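PDB 3H4L: DNA mismatch repair protein PMS1 from Saccharomyces cerevisiae, which takes part in DNA mismatch repair, with an N-terminal domain that binds an ATP analogue and probably hydrolyses ATP. Local coordinates for residues Ser269-Gly274 against Asn359-Ala364; Val14-Ser19 against Tyr127-His132. All coordinates share one frame; numbering follows the deposited sequence.

Contact 1 (Ser269-Gly274 against Asn359-Ala364)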
loop_
_atom_site.group_PDB
_atom_site.type_symbol
_atom_site.label_atom_id
_atom_site.label_comp_id
_atom_site.label_asym_id
_atom_site.label_seq_id
_atom_site.Cartn_x
_atom_site.Cartn_y
_atom_site.Cartn_z
ATOM N N SER B 269 -4.419 16.438 -20.803
ATOM C CA SER B 269 -3.910 15.636 -21.901
ATOM C C SER B 269 -3.947 16.403 -23.206
ATOM O O SER B 269 -4.899 17.131 -23.482
ATOM C CB SER B 269 -4.726 14.355 -22.048
ATOM O OG SER B 269 -4.492 13.492 -20.957
ATOM N N GLN B 270 -2.898 16.242 -24.002
ATOM C CA GLN B 270 -2.845 16.902 -25.289
ATOM C C GLN B 270 -3.764 16.133 -26.232
ATOM O O GLN B 270 -3.902 14.915 -26.115
ATOM C CB GLN B 270 -1.407 16.951 -25.812
ATOM C CG GLN B 270 -0.607 15.684 -25.698
ATOM C CD GLN B 270 0.833 15.894 -26.155
ATOM O OE1 GLN B 270 1.081 16.433 -27.235
ATOM N NE2 GLN B 270 1.785 15.466 -25.337
ATOM N N ASN B 271 -4.416 16.855 -27.141
ATOM C CA ASN B 271 -5.355 16.248 -28.086
ATOM C C ASN B 271 -4.720 15.246 -29.036
ATOM O O ASN B 271 -5.423 14.512 -29.724
ATOM C CB ASN B 271 -6.055 17.328 -28.912
ATOM C CG ASN B 271 -5.077 18.218 -29.659
ATOM O OD1 ASN B 271 -3.999 17.778 -30.065
ATOM N ND2 ASN B 271 -5.460 19.477 -29.858
ATOM N N SER B 272 -3.394 15.231 -29.080
ATOM C CA SER B 272 -2.671 14.312 -29.944
ATOM C C SER B 272 -3.309 12.922 -29.838
ATOM O O SER B 272 -3.579 12.433 -28.736
ATOM C CB SER B 272 -1.199 14.266 -29.525
ATOM O OG SER B 272 -0.423 13.544 -30.457
ATOM N N PHE B 273 -3.567 12.304 -30.986
ATOM C CA PHE B 273 -4.178 10.976 -31.032
ATOM C C PHE B 273 -3.530 9.992 -30.058
ATOM O O PHE B 273 -2.306 9.853 -30.013
ATOM C CB PHE B 273 -4.110 10.420 -32.459
ATOM N N GLY B 274 -4.360 9.316 -29.274
ATOM C CA GLY B 274 -3.850 8.346 -28.323
ATOM C C GLY B 274 -3.444 8.902 -26.969
ATOM O O GLY B 274 -3.677 8.263 -25.941
ATOM N N ASN B 359 -6.210 24.056 -30.374
ATOM C CA ASN B 359 -5.920 24.395 -31.774
ATOM C C ASN B 359 -4.456 24.799 -31.888
ATOM O O ASN B 359 -3.761 24.406 -32.823
ATOM C CB ASN B 359 -6.788 25.564 -32.257
ATOM C CG ASN B 359 -8.120 25.114 -32.828
ATOM O OD1 ASN B 359 -8.171 24.244 -33.698
ATOM N ND2 ASN B 359 -9.204 25.720 -32.352
ATOM N N ARG B 360 -3.999 25.595 -30.926
ATOM C CA ARG B 360 -2.615 26.053 -30.898
ATOM C C ARG B 360 -1.650 24.907 -30.607
ATOM O O ARG B 360 -0.460 24.986 -30.919
ATOM C CB ARG B 360 -2.439 27.148 -29.842
ATOM C CG ARG B 360 -3.088 28.471 -30.210
ATOM C CD ARG B 360 -2.556 29.619 -29.360
ATOM N NE ARG B 360 -2.913 30.911 -29.941
ATOM C CZ ARG B 360 -2.475 32.085 -29.499
ATOM N NH1 ARG B 360 -1.655 32.143 -28.457
ATOM N NH2 ARG B 360 -2.851 33.205 -30.107
ATOM N N GLN B 361 -2.163 23.842 -30.007
ATOM C CA GLN B 361 -1.332 22.697 -29.682
ATOM C C GLN B 361 -1.111 21.833 -30.921
ATOM O O GLN B 361 -0.044 21.238 -31.101
ATOM C CB GLN B 361 -1.988 21.867 -28.584
ATOM C CG GLN B 361 -1.049 20.892 -27.922
ATOM C CD GLN B 361 -1.696 20.174 -26.768
ATOM O OE1 GLN B 361 -2.586 19.346 -26.960
ATOM N NE2 GLN B 361 -1.261 20.494 -25.554
ATOM N N GLU B 362 -2.123 21.766 -31.777
ATOM C CA GLU B 362 -2.017 20.971 -32.984
ATOM C C GLU B 362 -0.923 21.549 -33.875
ATOM O O GLU B 362 -0.102 20.807 -34.427
ATOM C CB GLU B 362 -3.351 20.962 -33.726
ATOM C CG GLU B 362 -3.535 19.747 -34.612
ATOM C CD GLU B 362 -4.957 19.600 -35.115
ATOM O OE1 GLU B 362 -5.898 19.741 -34.302
ATOM O OE2 GLU B 362 -5.127 19.329 -36.322
ATOM N N LEU B 363 -0.911 22.876 -34.004
ATOM C CA LEU B 363 0.081 23.565 -34.826
ATOM C C LEU B 363 1.497 23.299 -34.329
ATOM O O LEU B 363 2.473 23.661 -34.987
ATOM C CB LEU B 363 -0.191 25.071 -34.841
ATOM C CG LEU B 363 -1.462 25.497 -35.577
ATOM C CD1 LEU B 363 -1.626 27.002 -35.489
ATOM C CD2 LEU B 363 -1.387 25.053 -37.030
ATOM N N ALA B 364 1.597 22.661 -33.166
ATOM C CA ALA B 364 2.888 22.328 -32.575
ATOM C C ALA B 364 3.415 21.019 -33.160
ATOM O O ALA B 364 4.511 21.050 -33.758
ATOM C CB ALA B 364 2.752 22.209 -31.063
#
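Gln361, close to the end of its helix, reaches across to the loop at Gln270 and Asn271. The side chain is stretched out: CG lies anti to the backbone N (chi1 -164°) and the chain runs on extended. This carries the terminal amide up to the loop backbone. There Asn271 N donates a hydrogen bond to Gln361 OE1 at 3.1 Å. The donor sits almost in line with the C=O bond of the amide, although the hydrogen bond is bent, 140° at the hydrogen. The same oxygen lies close against Gln270, with Gln361 OE1 only 2.9 Å from Gln270 CB. Gln361 NE2 also rests near this residue, 3.6 Å from Gln270 CB. Gln270 therefore meets the amide with the root of its side chain, not with its own amide.

The side chains of Asn271 and Gln361 run alongside each other, heading opposite ways, and the two amide planes stand nearly perpendicular. Their side-chain oxygens, Asn271 OD1 and Gln361 OE1, are 3.8 Å apart and make no bond. Asn271 is buried, and its ND2 makes a weak hydrogen bond to the backbone O of Tyr358. Glu362 sits at the margin, with Glu362 OE1 a loose 4.5 Å from Asn271 ND2. Replacing Gln361 with an alanine would probably leave Asn271 N without this acceptor and open a gap beside Gln270.

The loop follows strand 261-269 of the four-stranded sheet, in the part of the chain that matches the S5-like domain of MutL-type proteins. Helix 343-362 lays its C-terminal part against this loop. Tyr358 adds a further tie: its OH is hydrogen-bonded to Ser269 O. Gln270 and Gln361 both touch Glu230 on the outer strand 229-237, while Asn271 and Glu362 touch Phe308.

Contact 2 (Val14-Ser19 against Tyr127-His132)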
loop_
_atom_site.group_PDB
_atom_site.type_symbol
_atom_site.label_atom_id
_atom_site.label_comp_id
_atom_site.label_asym_id
_atom_site.label_seq_id
_atom_site.Cartn_x
_atom_site.Cartn_y
_atom_site.Cartn_z
ATOM N N VAL B 14 -32.332 7.871 16.171
ATOM C CA VAL B 14 -32.403 9.026 15.290
ATOM C C VAL B 14 -31.004 9.551 15.077
ATOM O O VAL B 14 -30.625 9.886 13.958
ATOM C CB VAL B 14 -33.213 10.155 15.896
ATOM C CG1 VAL B 14 -33.207 11.331 14.966
ATOM C CG2 VAL B 14 -34.614 9.692 16.155
ATOM N N HIS B 15 -30.241 9.624 16.162
ATOM C CA HIS B 15 -28.872 10.114 16.085
ATOM C C HIS B 15 -28.023 9.147 15.269
ATOM O O HIS B 15 -27.184 9.565 14.485
ATOM C CB HIS B 15 -28.302 10.302 17.498
ATOM C CG HIS B 15 -26.809 10.427 17.549
ATOM N ND1 HIS B 15 -26.107 11.337 16.786
ATOM C CD2 HIS B 15 -25.886 9.750 18.274
ATOM C CE1 HIS B 15 -24.814 11.212 17.039
ATOM N NE2 HIS B 15 -24.653 10.256 17.937
ATOM N N ARG B 16 -28.271 7.854 15.435
ATOM C CA ARG B 16 -27.525 6.823 14.721
ATOM C C ARG B 16 -27.754 6.896 13.220
ATOM O O ARG B 16 -26.808 6.916 12.422
ATOM C CB ARG B 16 -27.950 5.446 15.215
ATOM C CG ARG B 16 -26.879 4.393 15.059
ATOM C CD ARG B 16 -27.372 3.011 15.451
ATOM N NE ARG B 16 -28.124 2.424 14.358
ATOM C CZ ARG B 16 -29.442 2.300 14.337
ATOM N NH1 ARG B 16 -30.161 2.718 15.369
ATOM N NH2 ARG B 16 -30.034 1.781 13.263
ATOM N N ILE B 17 -29.029 6.916 12.851
ATOM C CA ILE B 17 -29.457 6.973 11.464
ATOM C C ILE B 17 -29.011 8.264 10.779
ATOM O O ILE B 17 -28.476 8.220 9.668
ATOM C CB ILE B 17 -30.995 6.830 11.388
ATOM C CG1 ILE B 17 -31.388 5.440 11.898
ATOM C CG2 ILE B 17 -31.500 7.050 9.958
ATOM C CD1 ILE B 17 -32.873 5.266 12.062
ATOM N N THR B 18 -29.221 9.403 11.436
ATOM C CA THR B 18 -28.836 10.693 10.870
ATOM C C THR B 18 -27.334 10.760 10.644
ATOM O O THR B 18 -26.878 11.158 9.572
ATOM C CB THR B 18 -29.195 11.855 11.791
ATOM O OG1 THR B 18 -30.563 11.744 12.189
ATOM C CG2 THR B 18 -28.990 13.184 11.073
ATOM N N SER B 19 -26.557 10.379 11.653
ATOM C CA SER B 19 -25.114 10.436 11.484
ATOM C C SER B 19 -24.722 9.477 10.348
ATOM O O SER B 19 -23.725 9.686 9.664
ATOM C CB SER B 19 -24.397 10.120 12.806
ATOM O OG SER B 19 -24.661 8.805 13.234
ATOM N N TYR B 127 -14.449 9.136 22.812
ATOM C CA TYR B 127 -15.812 9.658 22.835
ATOM C C TYR B 127 -16.799 8.537 22.579
ATOM O O TYR B 127 -16.574 7.696 21.702
ATOM C CB TYR B 127 -16.027 10.703 21.749
ATOM C CG TYR B 127 -15.183 11.935 21.872
ATOM C CD1 TYR B 127 -13.955 12.029 21.224
ATOM C CD2 TYR B 127 -15.643 13.033 22.584
ATOM C CE1 TYR B 127 -13.213 13.198 21.273
ATOM C CE2 TYR B 127 -14.916 14.197 22.641
ATOM C CZ TYR B 127 -13.705 14.282 21.985
ATOM O OH TYR B 127 -12.999 15.465 22.046
ATOM N N ASP B 128 -17.901 8.520 23.323
ATOM C CA ASP B 128 -18.885 7.490 23.094
ATOM C C ASP B 128 -19.756 7.886 21.901
ATOM O O ASP B 128 -19.533 8.913 21.253
ATOM C CB ASP B 128 -19.738 7.250 24.341
ATOM C CG ASP B 128 -20.526 8.468 24.758
ATOM O OD1 ASP B 128 -20.716 9.372 23.919
ATOM O OD2 ASP B 128 -20.970 8.511 25.927
ATOM N N MET B 129 -20.745 7.052 21.623
ATOM C CA MET B 129 -21.652 7.232 20.510
ATOM C C MET B 129 -22.361 8.582 20.472
ATOM O O MET B 129 -22.787 9.052 19.409
ATOM C CB MET B 129 -22.695 6.117 20.557
ATOM C CG MET B 129 -23.667 6.154 19.425
ATOM S SD MET B 129 -24.821 4.794 19.511
ATOM C CE MET B 129 -26.130 5.457 18.475
ATOM N N VAL B 130 -22.466 9.207 21.639
ATOM C CA VAL B 130 -23.183 10.465 21.775
ATOM C C VAL B 130 -22.314 11.720 22.011
ATOM O O VAL B 130 -22.830 12.805 22.297
ATOM C CB VAL B 130 -24.283 10.257 22.882
ATOM C CG1 VAL B 130 -24.007 11.108 24.104
ATOM C CG2 VAL B 130 -25.675 10.478 22.283
ATOM N N GLY B 131 -20.998 11.575 21.876
ATOM C CA GLY B 131 -20.107 12.721 22.034
ATOM C C GLY B 131 -19.472 12.954 23.394
ATOM O O GLY B 131 -18.603 13.810 23.537
ATOM N N HIS B 132 -19.913 12.198 24.392
ATOM C CA HIS B 132 -19.392 12.317 25.742
ATOM C C HIS B 132 -18.047 11.616 25.868
ATOM O O HIS B 132 -17.820 10.568 25.268
ATOM C CB HIS B 132 -20.392 11.717 26.732
ATOM C CG HIS B 132 -19.842 11.532 28.111
ATOM N ND1 HIS B 132 -19.338 12.575 28.859
ATOM C CD2 HIS B 132 -19.744 10.429 28.892
ATOM C CE1 HIS B 132 -18.957 12.125 30.041
ATOM N NE2 HIS B 132 -19.194 10.825 30.085
#
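His15 points from its helix into the turn at Met129 and Val130. The imidazole CG is anti to the backbone N (chi1 164°), which swings the ring out from the helix. His15 NE2 donates to Met129 O at 2.7 Å, with an N-H...O angle of 154°. The oxygen lies in the ring plane, so the bond leaves from the ring edge. At the other ring nitrogen, ND1 is hydrogen-bonded to NZ of Lys77. Both nitrogens thus have partners, which should hold the ring against rotation. Val130 CG2 makes a looser contact, 4.1 Å from His15 CD2.

Met129 contributes its backbone and its side chain. The side chain is fully extended (chi1 -178°) and lays its CE methyl 3.7 Å from both Arg16 CB and Arg16 CG. The touch is to the aliphatic part of Arg16. Beyond it the arginine bends at chi3 and turns away, with a salt bridge from NH1 to Asp13 and a hydrogen bond from NE to Asn155 O.

Asp128 shapes the turn. Its OD1 accepts from Val130 N, an Asx turn, and from His132 N on the opposite face of the carboxylate. Asp128 to Gly131 form a type I turn with a G1 bulge at Gly131. This closes the beta-hairpin of strands 121-127 and 133-140, at the edge of the GHKL-type ATPase sheet, against helix 11-22.

In the fold
The two contacts lie on opposite sides of the chain's centre, and contact 2 closes along the chain before contact 1 opens. Their centres are 53 Å apart and their nearest atoms about 36 Å, so they do not touch. Contact 2 belongs to the ATPase part. The side chain of His15 is about 11 Å from the bound ATP analogue, and no residue of contact 2 is among the pocket residues. The link is indirect: Tyr127 touches Leu74, a pocket residue, and Ser19 touches Ser104 on helix 101-107, whose Ala101 and Leu102 line the pocket. Contact 1 lies beside the second, four-stranded sheet, in the other domain.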